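Side-chain contact in putative cytoplasmic protein (Enterobacter cloacae, PDB 4HFL), which is a type VI secretion effector of the Tae4 amidase family, probably cleaving peptide bonds in the peptidoglycan of rival bacteria: residues V33-V38 against H48-G53. Numbering follows the deposited sequence.
Sequences VNVEQV and HNIDAG
Ile50, near the C-terminal end of helix 44-52, packs against the first turn of helix 35-42, so that two consecutive helices of the chain, a helical hairpin, are closed where the first begins and the second ends. Ile50 CD1 and Ile50 CG2 both reach the carbonyl oxygen Val35 O, with CD1 the closer at 3.2 Å. Ile50 CG2 also lies 3.6 Å from Glu36 CA, and the CA atoms of Glu36 and Ile50 are 6.1 Å apart. With Val35 CG1 lodged between the backbone N and the carbonyl carbon (chi1 59°), the other methyl, Val35 CG2, is turned anti to N and lies 3.7 Å from Ile50 CD1, the two side chains running past each other in opposite directions. The start of helix 35-42 and the end of helix 44-52 are each capped. Before helix 35-42, Asn34 OD1 accepts from Gln37 N at 3.0 Å, with an N-H...O angle of 161° and the donor tilted 28° out of the carbonyl plane. After helix 44-52, Gly53, with positive phi, is the C' residue of a Schellman motif in which Ile54 N turns back to Asn49 O. Phe55 also touches Ile50, and Asp51 OD2 forms a salt bridge to Lys40, a second tie between the helices. No hydrogen bond joins the two segments themselves; their direct cohesion is van der Waals packing, with one buried isoleucine meeting backbone as well as side chain.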
# COMPACT_ATOMS: atom_id res chain seq x y z
N VAL A 33 5.95 -8.65 6.84
CA VAL A 33 7.24 -9.33 6.74
C VAL A 33 7.86 -9.05 5.37
O VAL A 33 7.19 -8.46 4.51
CB VAL A 33 7.10 -10.84 6.95
CG1 VAL A 33 6.78 -11.13 8.41
CG2 VAL A 33 6.01 -11.39 6.06
N ASN A 34 9.11 -9.44 5.17
CA ASN A 34 9.78 -9.25 3.88
C ASN A 34 9.06 -9.99 2.75
O ASN A 34 8.29 -10.93 3.01
CB ASN A 34 11.26 -9.66 3.95
CG ASN A 34 11.46 -11.16 4.23
OD1 ASN A 34 11.02 -12.01 3.46
ND2 ASN A 34 12.15 -11.47 5.33
N VAL A 35 9.34 -9.58 1.51
CA VAL A 35 8.63 -10.07 0.32
C VAL A 35 8.57 -11.59 0.20
O VAL A 35 7.51 -12.16 -0.09
CB VAL A 35 9.20 -9.42 -0.99
CG1 VAL A 35 10.68 -9.72 -1.17
CG2 VAL A 35 8.43 -9.90 -2.22
N GLU A 36 9.69 -12.26 0.42
CA GLU A 36 9.73 -13.71 0.25
C GLU A 36 8.88 -14.41 1.31
O GLU A 36 8.22 -15.41 1.03
CB GLU A 36 11.17 -14.24 0.18
CG GLU A 36 12.22 -13.45 0.97
CD GLU A 36 12.80 -12.24 0.22
OE1 GLU A 36 13.20 -12.38 -0.96
OE2 GLU A 36 12.85 -11.15 0.82
N GLN A 37 8.88 -13.86 2.52
CA GLN A 37 8.00 -14.35 3.59
C GLN A 37 6.51 -14.06 3.29
O GLN A 37 5.62 -14.86 3.64
CB GLN A 37 8.41 -13.73 4.93
CG GLN A 37 9.67 -14.33 5.56
CD GLN A 37 9.45 -15.74 6.06
OE1 GLN A 37 9.46 -16.70 5.29
NE2 GLN A 37 9.25 -15.88 7.37
N VAL A 38 6.26 -12.93 2.63
CA VAL A 38 4.92 -12.55 2.17
C VAL A 38 4.40 -13.57 1.15
O VAL A 38 3.23 -13.95 1.19
CB VAL A 38 4.90 -11.12 1.57
CG1 VAL A 38 3.61 -10.84 0.84
CG2 VAL A 38 5.13 -10.07 2.66
N HIS A 48 4.74 -18.02 -6.09
CA HIS A 48 5.48 -18.44 -7.28
C HIS A 48 6.26 -17.29 -7.92
O HIS A 48 7.46 -17.40 -8.20
CB HIS A 48 4.51 -19.04 -8.30
CG HIS A 48 5.19 -19.57 -9.52
ND1 HIS A 48 4.89 -19.11 -10.78
CD2 HIS A 48 6.15 -20.51 -9.68
CE1 HIS A 48 5.63 -19.75 -11.67
NE2 HIS A 48 6.40 -20.60 -11.02
N ASN A 49 5.58 -16.16 -8.15
CA ASN A 49 6.23 -15.03 -8.80
C ASN A 49 7.27 -14.37 -7.89
O ASN A 49 8.29 -13.88 -8.36
CB ASN A 49 5.21 -14.03 -9.34
CG ASN A 49 4.37 -14.60 -10.47
OD1 ASN A 49 4.83 -15.46 -11.22
ND2 ASN A 49 3.14 -14.12 -10.59
N ILE A 50 7.00 -14.37 -6.58
CA ILE A 50 8.01 -13.94 -5.62
C ILE A 50 9.29 -14.80 -5.65
O ILE A 50 10.40 -14.27 -5.67
CB ILE A 50 7.41 -13.84 -4.19
CG1 ILE A 50 6.56 -12.57 -4.08
CG2 ILE A 50 8.51 -13.85 -3.14
CD1 ILE A 50 5.83 -12.42 -2.77
N ASP A 51 9.12 -16.13 -5.69
CA ASP A 51 10.25 -17.07 -5.73
C ASP A 51 11.01 -17.02 -7.05
O ASP A 51 12.20 -17.32 -7.10
CB ASP A 51 9.76 -18.52 -5.50
CG ASP A 51 9.26 -18.77 -4.08
OD1 ASP A 51 9.56 -17.96 -3.17
OD2 ASP A 51 8.58 -19.80 -3.88
N ALA A 52 10.31 -16.67 -8.13
CA ALA A 52 10.94 -16.55 -9.45
C ALA A 52 11.79 -15.29 -9.55
O ALA A 52 12.76 -15.24 -10.31
CB ALA A 52 9.89 -16.56 -10.54
N GLY A 53 11.40 -14.27 -8.79
CA GLY A 53 12.07 -12.98 -8.85
C GLY A 53 11.33 -11.98 -9.73
O GLY A 53 11.85 -10.92 -10.07